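Local coordinates for cycloserine biosynthesis protein DcsG (Streptomyces lavendulae, PDB 6JIL) that catalyses the ATP-dependent ring closure of O-ureido-D-serine to the antibiotic D-cycloserine, using magnesium ions, at residues A[198-203]-A[218-223]; A[184-189]-A[254-259]; A[3-8]-A[34-39]. All blocks are in the same frame, centred on the assembly; numbering follows the deposited sequence.

Interaction 1: residues A[198-203]-A[218-223]; sequences HAIHKG and DFRQAR. With TLA (L(+)-tartaric acid), chain F.
At the edge of the ATP-grasp active site, Ile200 packs on the aliphatic part of Arg220, an inferred active-site residue. Ile200 CG1 sits between the backbone N and the carbonyl carbon (chi1 75°). Its CD1 lies against CB, CG and CD of the arginine, 3.6 Å from Arg220 CD.

Lys202 and Arg220 are an antiparallel non-hydrogen-bonded pair with side chains on the same face of the sheet. Both reach one carboxylate of a bound L(+)-tartrate, probably from the crystallisation liquor. Lys202 NZ donates to its O4 at 2.8 Å, and Arg220 NH2 donates to its O41 at 2.7 Å. O4 also lies over one face of the Arg220 guanidinium. That guanidinium has protein partners as well: NH2 bonds Pro215 O, and NH1 bonds Ser276 OG and Asn278 OD1. Tyr143 N and Glu271 OE1 also hydrogen-bond the tartrate.

His201 and Gln221 are a hydrogen-bonded pair. His201 N donates to Gln221 O at 2.8 Å, in the carbonyl plane, and Gln221 N returns a longer bond to His201 O at 3.2 Å. Gly203 N to Phe219 O, 3.1 Å, extends the ladder past the last strand residue. On the face opposite the tartrate, Arg223 lies beside His201 and points the same way. Their planes are 24° apart. His201 CB sits 3.5 Å above the Arg223 guanidinium, toward its rim, and His201 CD2 is 3.5 Å from Arg223 NH2. Gln221 CG meets the edge of the imidazole.

Strand 220-223 is the outer strand of the antiparallel ATP-grasp sheet, one face of which turns to the catalytic centre.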
loop_
_atom_site.group_PDB
_atom_site.type_symbol
_atom_site.label_atom_id
_atom_site.label_comp_id
_atom_site.label_asym_id
_atom_site.label_seq_id
_atom_site.Cartn_x
_atom_site.Cartn_y
_atom_site.Cartn_z
ATOM N N HIS A 198 -13.381 -5.754 -6.958
ATOM C CA HIS A 198 -12.671 -6.542 -7.951
ATOM C C HIS A 198 -11.237 -6.791 -7.513
ATOM O O HIS A 198 -10.769 -6.240 -6.510
ATOM C CB HIS A 198 -12.639 -5.785 -9.269
ATOM C CG HIS A 198 -11.970 -4.449 -9.165
ATOM N ND1 HIS A 198 -12.623 -3.322 -8.711
ATOM C CD2 HIS A 198 -10.690 -4.073 -9.404
ATOM C CE1 HIS A 198 -11.774 -2.309 -8.676
ATOM N NE2 HIS A 198 -10.595 -2.739 -9.090
ATOM N N ALA A 199 -10.538 -7.609 -8.292
ATOM C CA ALA A 199 -9.157 -7.937 -7.996
ATOM C C ALA A 199 -8.364 -8.205 -9.265
ATOM O O ALA A 199 -8.918 -8.292 -10.365
ATOM C CB ALA A 199 -9.101 -9.154 -7.081
ATOM N N ILE A 200 -7.052 -8.319 -9.105
ATOM C CA ILE A 200 -6.176 -8.613 -10.222
ATOM C C ILE A 200 -5.086 -9.542 -9.725
ATOM O O ILE A 200 -4.913 -9.749 -8.526
ATOM C CB ILE A 200 -5.466 -7.353 -10.776
ATOM C CG1 ILE A 200 -4.351 -6.922 -9.815
ATOM C CG2 ILE A 200 -6.468 -6.228 -10.978
ATOM C CD1 ILE A 200 -3.453 -5.820 -10.349
ATOM N N HIS A 201 -4.365 -10.118 -10.669
ATOM C CA HIS A 201 -3.248 -10.958 -10.341
ATOM C C HIS A 201 -2.050 -10.094 -10.726
ATOM O O HIS A 201 -2.087 -9.380 -11.734
ATOM C CB HIS A 201 -3.268 -12.252 -11.155
ATOM C CG HIS A 201 -1.958 -12.967 -11.161
ATOM N ND1 HIS A 201 -1.036 -12.818 -12.173
ATOM C CD2 HIS A 201 -1.378 -13.771 -10.239
ATOM C CE1 HIS A 201 0.057 -13.498 -11.874
ATOM N NE2 HIS A 201 -0.125 -14.084 -10.705
ATOM N N LYS A 202 -1.015 -10.118 -9.897
ATOM C CA LYS A 202 0.188 -9.353 -10.167
ATOM C C LYS A 202 1.345 -10.338 -10.090
ATOM O O LYS A 202 1.487 -11.054 -9.096
ATOM C CB LYS A 202 0.367 -8.242 -9.127
ATOM C CG LYS A 202 1.608 -7.394 -9.359
ATOM C CD LYS A 202 1.923 -6.489 -8.172
ATOM C CE LYS A 202 0.841 -5.440 -7.956
ATOM N NZ LYS A 202 1.181 -4.526 -6.835
ATOM N N GLY A 203 2.165 -10.384 -11.137
ATOM C CA GLY A 203 3.286 -11.306 -11.148
ATOM C C GLY A 203 4.309 -11.007 -10.070
ATOM O O GLY A 203 4.267 -9.950 -9.442
ATOM N N ASP A 218 1.749 -4.731 -17.845
ATOM C CA ASP A 218 1.963 -6.081 -18.345
ATOM C C ASP A 218 2.104 -7.095 -17.208
ATOM O O ASP A 218 2.013 -8.307 -17.422
ATOM C CB ASP A 218 3.183 -6.111 -19.270
ATOM C CG ASP A 218 4.414 -5.508 -18.638
ATOM O OD1 ASP A 218 4.306 -4.438 -18.004
ATOM O OD2 ASP A 218 5.498 -6.102 -18.792
ATOM N N PHE A 219 2.305 -6.601 -15.993
ATOM C CA PHE A 219 2.429 -7.489 -14.844
ATOM C C PHE A 219 1.080 -7.699 -14.167
ATOM O O PHE A 219 0.996 -8.391 -13.152
ATOM C CB PHE A 219 3.416 -6.926 -13.816
ATOM C CG PHE A 219 4.861 -7.130 -14.175
ATOM C CD1 PHE A 219 5.608 -6.099 -14.725
ATOM C CD2 PHE A 219 5.478 -8.351 -13.947
ATOM C CE1 PHE A 219 6.955 -6.282 -15.039
ATOM C CE2 PHE A 219 6.824 -8.545 -14.261
ATOM C CZ PHE A 219 7.564 -7.506 -14.806
ATOM N N ARG A 220 0.026 -7.108 -14.727
ATOM C CA ARG A 220 -1.309 -7.235 -14.138
ATOM C C ARG A 220 -2.364 -7.816 -15.069
ATOM O O ARG A 220 -2.265 -7.704 -16.287
ATOM C CB ARG A 220 -1.800 -5.872 -13.660
ATOM C CG ARG A 220 -0.736 -5.033 -12.997
ATOM C CD ARG A 220 -1.318 -3.753 -12.452
ATOM N NE ARG A 220 -0.263 -2.872 -11.984
ATOM C CZ ARG A 220 -0.416 -1.960 -11.034
ATOM N NH1 ARG A 220 -1.591 -1.812 -10.442
ATOM N NH2 ARG A 220 0.605 -1.190 -10.688
ATOM N N GLN A 221 -3.381 -8.429 -14.475
ATOM C CA GLN A 221 -4.489 -8.994 -15.225
ATOM C C GLN A 221 -5.676 -9.278 -14.316
ATOM O O GLN A 221 -5.507 -9.745 -13.187
ATOM C CB GLN A 221 -4.064 -10.264 -15.970
ATOM C CG GLN A 221 -3.366 -11.305 -15.150
ATOM C CD GLN A 221 -3.006 -12.518 -15.983
ATOM O OE1 GLN A 221 -2.337 -12.402 -17.014
ATOM N NE2 GLN A 221 -3.450 -13.695 -15.544
ATOM N N ALA A 222 -6.872 -8.965 -14.814
ATOM C CA ALA A 222 -8.114 -9.168 -14.073
ATOM C C ALA A 222 -8.181 -10.553 -13.433
ATOM O O ALA A 222 -7.849 -11.556 -14.056
ATOM C CB ALA A 222 -9.314 -8.961 -14.996
ATOM N N ARG A 223 -8.616 -10.595 -12.182
ATOM C CA ARG A 223 -8.722 -11.849 -11.454
ATOM C C ARG A 223 -9.977 -11.833 -10.595
ATOM O O ARG A 223 -10.435 -10.782 -10.155
ATOM C CB ARG A 223 -7.506 -12.028 -10.550
ATOM C CG ARG A 223 -7.294 -13.436 -10.033
ATOM C CD ARG A 223 -6.535 -14.270 -11.056
ATOM N NE ARG A 223 -5.524 -15.108 -10.416
ATOM C CZ ARG A 223 -4.548 -15.734 -11.069
ATOM N NH1 ARG A 223 -4.448 -15.618 -12.390
ATOM N NH2 ARG A 223 -3.665 -16.469 -10.404
HETATM O O1 TLA F . 2.399 -2.232 -4.247
HETATM O O11 TLA F . 3.334 -0.292 -3.742
HETATM C C1 TLA F . 2.708 -1.122 -4.595
HETATM C C2 TLA F . 2.378 -0.676 -5.987
HETATM O O2 TLA F . 3.111 0.494 -6.337
HETATM C C3 TLA F . 0.875 -0.419 -6.082
HETATM O O3 TLA F . 0.578 0.958 -5.810
HETATM C C4 TLA F . 0.419 -0.801 -7.460
HETATM O O4 TLA F . 0.083 -2.073 -7.713
HETATM O O41 TLA F . 0.368 0.034 -8.340
HETATM O O HOH W 1 -12.278 -9.192 -10.761
#

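Interaction 2: residues A[184-189]-A[254-259]; sequences HGETDL and RVDLVR. With ADP (adenosine-5'-diphosphate), chain G.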
loop_
_atom_site.group_PDB
_atom_site.type_symbol
_atom_site.label_atom_id
_atom_site.label_comp_id
_atom_site.label_asym_id
_atom_site.label_seq_id
_atom_site.Cartn_x
_atom_site.Cartn_y
_atom_site.Cartn_z
ATOM N N HIS A 184 2.854 -18.249 -8.433
ATOM C CA HIS A 184 1.474 -17.783 -8.363
ATOM C C HIS A 184 1.330 -16.296 -8.084
ATOM O O HIS A 184 0.226 -15.806 -7.852
ATOM C CB HIS A 184 0.723 -18.581 -7.305
ATOM C CG HIS A 184 0.672 -20.046 -7.596
ATOM N ND1 HIS A 184 1.097 -21.001 -6.699
ATOM C CD2 HIS A 184 0.271 -20.718 -8.700
ATOM C CE1 HIS A 184 0.965 -22.200 -7.239
ATOM N NE2 HIS A 184 0.466 -22.056 -8.452
ATOM N N GLY A 185 2.446 -15.581 -8.109
ATOM C CA GLY A 185 2.404 -14.156 -7.851
ATOM C C GLY A 185 1.589 -13.812 -6.620
ATOM O O GLY A 185 1.738 -14.444 -5.574
ATOM N N GLU A 186 0.719 -12.814 -6.750
ATOM C CA GLU A 186 -0.114 -12.368 -5.638
ATOM C C GLU A 186 -1.465 -11.902 -6.173
ATOM O O GLU A 186 -1.617 -11.675 -7.372
ATOM C CB GLU A 186 0.573 -11.205 -4.915
ATOM C CG GLU A 186 0.362 -9.865 -5.601
ATOM C CD GLU A 186 1.337 -8.797 -5.154
ATOM O OE1 GLU A 186 0.933 -7.621 -5.092
ATOM O OE2 GLU A 186 2.509 -9.128 -4.887
ATOM N N THR A 187 -2.442 -11.754 -5.283
ATOM C CA THR A 187 -3.763 -11.290 -5.688
ATOM C C THR A 187 -4.083 -10.011 -4.921
ATOM O O THR A 187 -4.028 -9.983 -3.690
ATOM C CB THR A 187 -4.842 -12.356 -5.407
ATOM O OG1 THR A 187 -4.471 -13.586 -6.046
ATOM C CG2 THR A 187 -6.190 -11.910 -5.956
ATOM N N ASP A 188 -4.400 -8.952 -5.664
ATOM C CA ASP A 188 -4.713 -7.648 -5.087
ATOM C C ASP A 188 -6.207 -7.340 -5.187
ATOM O O ASP A 188 -6.729 -7.131 -6.285
ATOM C CB ASP A 188 -3.904 -6.559 -5.804
ATOM C CG ASP A 188 -2.392 -6.707 -5.594
ATOM O OD1 ASP A 188 -1.952 -7.753 -5.067
ATOM O OD2 ASP A 188 -1.646 -5.774 -5.963
ATOM N N LEU A 189 -6.889 -7.306 -4.040
ATOM C CA LEU A 189 -8.324 -7.042 -4.000
ATOM C C LEU A 189 -8.649 -5.587 -3.670
ATOM O O LEU A 189 -8.071 -4.996 -2.760
ATOM C CB LEU A 189 -9.011 -7.949 -2.972
ATOM C CG LEU A 189 -9.019 -9.472 -3.160
ATOM C CD1 LEU A 189 -7.619 -10.037 -2.965
ATOM C CD2 LEU A 189 -9.984 -10.095 -2.149
ATOM N N ARG A 254 -6.894 -1.455 -0.848
ATOM C CA ARG A 254 -6.456 -2.606 -1.605
ATOM C C ARG A 254 -5.704 -3.491 -0.631
ATOM O O ARG A 254 -4.859 -3.011 0.129
ATOM C CB ARG A 254 -5.529 -2.191 -2.753
ATOM C CG ARG A 254 -5.395 -3.269 -3.829
ATOM C CD ARG A 254 -4.366 -2.921 -4.914
ATOM N NE ARG A 254 -3.000 -3.094 -4.445
ATOM C CZ ARG A 254 -2.151 -2.095 -4.218
ATOM N NH1 ARG A 254 -2.527 -0.840 -4.423
ATOM N NH2 ARG A 254 -0.927 -2.353 -3.773
ATOM N N VAL A 255 -6.025 -4.777 -0.644
ATOM C CA VAL A 255 -5.377 -5.733 0.231
ATOM C C VAL A 255 -4.686 -6.744 -0.659
ATOM O O VAL A 255 -5.343 -7.421 -1.450
ATOM C CB VAL A 255 -6.404 -6.449 1.114
ATOM C CG1 VAL A 255 -5.703 -7.386 2.077
ATOM C CG2 VAL A 255 -7.231 -5.423 1.870
ATOM N N ASP A 256 -3.362 -6.837 -0.547
ATOM C CA ASP A 256 -2.604 -7.775 -1.366
ATOM C C ASP A 256 -2.341 -9.079 -0.608
ATOM O O ASP A 256 -1.801 -9.078 0.504
ATOM C CB ASP A 256 -1.297 -7.129 -1.829
ATOM C CG ASP A 256 -1.527 -5.776 -2.507
ATOM O OD1 ASP A 256 -2.552 -5.612 -3.213
ATOM O OD2 ASP A 256 -0.678 -4.876 -2.340
ATOM N N LEU A 257 -2.736 -10.188 -1.229
ATOM C CA LEU A 257 -2.603 -11.516 -0.636
ATOM C C LEU A 257 -1.643 -12.444 -1.347
ATOM O O LEU A 257 -1.493 -12.381 -2.562
ATOM C CB LEU A 257 -3.969 -12.202 -0.610
ATOM C CG LEU A 257 -4.979 -11.865 0.484
ATOM C CD1 LEU A 257 -4.852 -10.425 0.906
ATOM C CD2 LEU A 257 -6.376 -12.186 -0.036
ATOM N N VAL A 258 -1.005 -13.315 -0.572
ATOM C CA VAL A 258 -0.094 -14.317 -1.109
ATOM C C VAL A 258 -0.499 -15.659 -0.512
ATOM O O VAL A 258 -1.140 -15.707 0.538
ATOM C CB VAL A 258 1.393 -14.010 -0.775
ATOM C CG1 VAL A 258 1.837 -12.758 -1.519
ATOM C CG2 VAL A 258 1.587 -13.843 0.727
ATOM N N ARG A 259 -0.135 -16.745 -1.186
ATOM C CA ARG A 259 -0.483 -18.094 -0.740
ATOM C C ARG A 259 0.572 -18.707 0.169
ATOM O O ARG A 259 1.733 -18.813 -0.207
ATOM C CB ARG A 259 -0.681 -19.018 -1.952
ATOM C CG ARG A 259 -1.641 -18.482 -3.009
ATOM C CD ARG A 259 -1.729 -19.384 -4.253
ATOM N NE ARG A 259 -2.483 -20.619 -4.031
ATOM C CZ ARG A 259 -1.970 -21.743 -3.540
ATOM N NH1 ARG A 259 -0.687 -21.814 -3.212
ATOM N NH2 ARG A 259 -2.748 -22.803 -3.371
HETATM P PB ADP G . 5.657 -2.403 -2.089
HETATM O O1B ADP G . 4.831 -3.079 -3.299
HETATM O O2B ADP G . 4.743 -1.468 -1.300
HETATM O O3B ADP G . 6.830 -1.594 -2.683
HETATM P PA ADP G . 5.714 -5.038 -1.302
HETATM O O1A ADP G . 5.445 -5.656 -0.005
HETATM O O2A ADP G . 4.369 -5.078 -2.148
HETATM O O3A ADP G . 6.245 -3.515 -1.044
HETATM O "O5'" ADP G . 6.893 -5.865 -2.018
HETATM C "C5'" ADP G . 6.929 -5.542 -3.409
HETATM C "C4'" ADP G . 6.998 -6.848 -4.211
HETATM O "O4'" ADP G . 8.085 -7.669 -3.728
HETATM C "C3'" ADP G . 5.717 -7.659 -4.053
HETATM O "O3'" ADP G . 4.750 -7.316 -5.038
HETATM C "C2'" ADP G . 6.207 -9.105 -4.165
HETATM O "O2'" ADP G . 6.208 -9.560 -5.521
HETATM C "C1'" ADP G . 7.629 -9.047 -3.560
HETATM N N9 ADP G . 7.629 -9.447 -2.124
HETATM C C8 ADP G . 7.778 -8.625 -1.034
HETATM N N7 ADP G . 7.785 -9.318 0.066
HETATM C C5 ADP G . 7.641 -10.626 -0.230
HETATM C C6 ADP G . 7.791 -11.833 0.506
HETATM N N6 ADP G . 7.932 -11.809 1.886
HETATM N N1 ADP G . 7.812 -13.000 -0.166
HETATM C C2 ADP G . 7.702 -13.050 -1.495
HETATM N N3 ADP G . 7.567 -11.946 -2.226
HETATM C C4 ADP G . 7.531 -10.730 -1.648
HETATM O O HOH W 2 -2.897 -15.056 -3.513
#
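Asp188 and Arg254 meet on neighbouring antiparallel strands of the ATP-grasp sheet, in a salt-bridge network completed by Asp256. Arg254 NE reaches Asp188 OD2 in a weak bond of 3.4 Å. Within its own strand, Arg254 NH2 donates to the syn lone pair of Asp256 OD2 at 2.9 Å. The two acids lie close together, and the place of Asp256 OD1 is doubtful. Arg254, an inferred active-site residue, is also held through NH1, by Glu271 OE1 and Ser276 O. Lys202 NZ adds a long, weak ion pair to Asp188 OD2.

Glu186 serves the nucleotide. Its CG sits between the backbone N and the carbonyl carbon (chi1 82°). The chain then runs extended, and OE2 accepts a 2.9 Å bond from O3' of the ADP ribose.

Further out, two backbone pairs set the register. Thr187 N and O bond Leu257 O and N, and Leu189 does the same with Val255. Between them Asp188 and Asp256 are a non-hydrogen-bonded pair, with both side chains on the same face. The other face carries Thr187, Leu189, Val255 and Leu257, and helix 227-244 packs on it. There the two leucine side chains cross at about a right angle, with Leu189 CD1 3.8 Å from Leu257 CD2.

Interaction 3: residues A[3-8]-A[34-39]; sequences ILALVT and EVCDWE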
loop_
_atom_site.group_PDB
_atom_site.type_symbol
_atom_site.label_atom_id
_atom_site.label_comp_id
_atom_site.label_asym_id
_atom_site.label_seq_id
_atom_site.Cartn_x
_atom_site.Cartn_y
_atom_site.Cartn_z
ATOM N N ILE A 3 -15.498 21.388 -4.781
ATOM C CA ILE A 3 -14.454 20.898 -5.665
ATOM C C ILE A 3 -13.580 19.913 -4.881
ATOM O O ILE A 3 -13.215 20.163 -3.729
ATOM C CB ILE A 3 -13.632 22.089 -6.233
ATOM C CG1 ILE A 3 -13.478 21.950 -7.744
ATOM C CG2 ILE A 3 -12.275 22.152 -5.601
ATOM C CD1 ILE A 3 -12.949 23.217 -8.404
ATOM N N LEU A 4 -13.273 18.784 -5.515
ATOM C CA LEU A 4 -12.482 17.717 -4.908
ATOM C C LEU A 4 -11.070 17.690 -5.479
ATOM O O LEU A 4 -10.887 17.646 -6.702
ATOM C CB LEU A 4 -13.142 16.364 -5.192
ATOM C CG LEU A 4 -13.008 15.191 -4.217
ATOM C CD1 LEU A 4 -13.183 13.892 -4.992
ATOM C CD2 LEU A 4 -11.675 15.205 -3.524
ATOM N N ALA A 5 -10.074 17.707 -4.597
ATOM C CA ALA A 5 -8.685 17.660 -5.035
ATOM C C ALA A 5 -8.225 16.208 -5.078
ATOM O O ALA A 5 -8.437 15.464 -4.126
ATOM C CB ALA A 5 -7.803 18.458 -4.081
ATOM N N LEU A 6 -7.634 15.796 -6.195
ATOM C CA LEU A 6 -7.115 14.435 -6.334
ATOM C C LEU A 6 -5.595 14.620 -6.392
ATOM O O LEU A 6 -5.052 15.084 -7.392
ATOM C CB LEU A 6 -7.647 13.778 -7.615
ATOM C CG LEU A 6 -9.179 13.637 -7.728
ATOM C CD1 LEU A 6 -9.543 12.971 -9.044
ATOM C CD2 LEU A 6 -9.734 12.824 -6.565
ATOM N N VAL A 7 -4.917 14.273 -5.304
ATOM C CA VAL A 7 -3.479 14.471 -5.201
ATOM C C VAL A 7 -2.579 13.475 -5.916
ATOM O O VAL A 7 -2.735 12.263 -5.796
ATOM C CB VAL A 7 -3.040 14.539 -3.720
ATOM C CG1 VAL A 7 -1.566 14.941 -3.624
ATOM C CG2 VAL A 7 -3.904 15.537 -2.971
ATOM N N THR A 8 -1.608 14.016 -6.635
ATOM C CA THR A 8 -0.639 13.226 -7.382
ATOM C C THR A 8 0.659 14.038 -7.380
ATOM O O THR A 8 0.849 14.916 -6.538
ATOM C CB THR A 8 -1.120 13.031 -8.858
ATOM O OG1 THR A 8 -0.224 12.158 -9.556
ATOM C CG2 THR A 8 -1.172 14.387 -9.588
ATOM N N GLU A 34 -10.167 18.207 -9.302
ATOM C CA GLU A 34 -8.984 18.830 -9.882
ATOM C C GLU A 34 -7.786 17.976 -9.481
ATOM O O GLU A 34 -7.665 17.560 -8.326
ATOM C CB GLU A 34 -8.791 20.263 -9.369
ATOM C CG GLU A 34 -9.802 21.269 -9.901
ATOM C CD GLU A 34 -9.546 22.689 -9.406
ATOM O OE1 GLU A 34 -10.421 23.558 -9.619
ATOM O OE2 GLU A 34 -8.473 22.939 -8.810
ATOM N N VAL A 35 -6.921 17.691 -10.445
ATOM C CA VAL A 35 -5.726 16.903 -10.189
ATOM C C VAL A 35 -4.676 17.885 -9.671
ATOM O O VAL A 35 -4.372 18.876 -10.333
ATOM C CB VAL A 35 -5.227 16.225 -11.486
ATOM C CG1 VAL A 35 -4.076 15.290 -11.179
ATOM C CG2 VAL A 35 -6.367 15.468 -12.139
ATOM N N CYS A 36 -4.128 17.611 -8.492
ATOM C CA CYS A 36 -3.136 18.497 -7.885
ATOM C C CYS A 36 -1.831 17.815 -7.494
ATOM O O CYS A 36 -1.837 16.724 -6.930
ATOM C CB CYS A 36 -3.723 19.151 -6.632
ATOM S SG CYS A 36 -5.260 20.018 -6.894
ATOM N N ASP A 37 -0.715 18.476 -7.780
ATOM C CA ASP A 37 0.591 17.953 -7.422
ATOM C C ASP A 37 0.850 18.440 -5.997
ATOM O O ASP A 37 0.721 19.631 -5.721
ATOM C CB ASP A 37 1.652 18.495 -8.382
ATOM C CG ASP A 37 3.027 17.921 -8.115
ATOM O OD1 ASP A 37 3.856 17.915 -9.047
ATOM O OD2 ASP A 37 3.287 17.484 -6.975
ATOM N N TRP A 38 1.205 17.534 -5.088
ATOM C CA TRP A 38 1.430 17.950 -3.711
ATOM C C TRP A 38 2.629 18.878 -3.539
ATOM O O TRP A 38 2.743 19.559 -2.513
ATOM C CB TRP A 38 1.553 16.735 -2.772
ATOM C CG TRP A 38 2.703 15.815 -3.049
ATOM C CD1 TRP A 38 2.797 14.892 -4.050
ATOM C CD2 TRP A 38 3.917 15.706 -2.290
ATOM N NE1 TRP A 38 3.988 14.210 -3.958
ATOM C CE2 TRP A 38 4.696 14.690 -2.889
ATOM C CE3 TRP A 38 4.421 16.370 -1.160
ATOM C CZ2 TRP A 38 5.955 14.319 -2.398
ATOM C CZ3 TRP A 38 5.681 15.997 -0.668
ATOM C CH2 TRP A 38 6.429 14.982 -1.289
ATOM N N GLU A 39 3.511 18.915 -4.535
ATOM C CA GLU A 39 4.694 19.779 -4.476
ATOM C C GLU A 39 4.519 21.091 -5.240
ATOM O O GLU A 39 5.465 21.857 -5.405
ATOM C CB GLU A 39 5.929 19.030 -4.989
ATOM C CG GLU A 39 6.492 18.054 -3.961
ATOM C CD GLU A 39 7.652 17.223 -4.477
ATOM O OE1 GLU A 39 8.532 16.871 -3.656
ATOM O OE2 GLU A 39 7.680 16.907 -5.690
#
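Trp38 meets the carbonyl oxygen of Thr8 twice, through its backbone and through its ring. Trp38 N donates to Thr8 O at 3.0 Å, nearly along the C=O axis. The same oxygen lies in the plane of the indole, at its edge, 3.2 Å from Trp38 CD1. Trp38 CG sits between the backbone N and the carbonyl carbon (chi1 62°). Its NE1 donates to Asp9 OD1. Phe66 meets the ring edge-to-face, and Glu39 CG covers the centre of one face. Val7 CG1 packs against Trp38 CB at 3.7 Å.

Behind this end the two strands run parallel. Leu6 bonds the two residues that flank Val35: its N donates to Glu34 O, and its O accepts from Cys36 N. Thr8 N then donates to Cys36 O at 2.7 Å, and Glu34 N donates to Leu4 O at the start. Side chains pair across the strands. Ala5 CB touches Cys36 SG at 4.1 Å on one face. On the other, Thr8 CG2 meets Val35 CG1 at 3.4 Å, while Thr8 OG1, anti to the backbone N (chi1 -175°), bonds Ser55 OG.

Strand 33-37 ends in an Asx turn: Asp37 OD2 accepts from Glu39 N at 2.8 Å, and OD1 takes Ala10 N. Strand 4-8, helix 19-28 and strand 33-37 form a beta-alpha-beta unit, and the helix packs on Leu6 and Val35. Backbone hydrogen bonds join the strands, with small apolar side-chain contacts beside them. At the C-terminal ends side-chain bonds are added. There directed bonds from Asp37 and Trp38 tie together the two chain segments leaving the sheet.

Interaction 3 comes first along the chain. It joins two strands of the N-terminal parallel sheet, away from the annotated sites. Interactions 1 and 2 follow within the ATP-grasp range and share one antiparallel sheet. In it strands 220-223, 195-202, 186-192, 252-259 and 265-271 lie side by side in that order. Strands 186-192 and 195-202 are consecutive in the chain and carry the two contacts into each other; their centres are 9 Å apart. Along the chain, interaction 1 falls between the two segments of interaction 2. Together they line the site of ADP, magnesium and tartrate. Interaction 3 is centred about 27 and 28 Å from interactions 1 and 2. It lies in a different sheet, its nearest atoms about 13 Å from either.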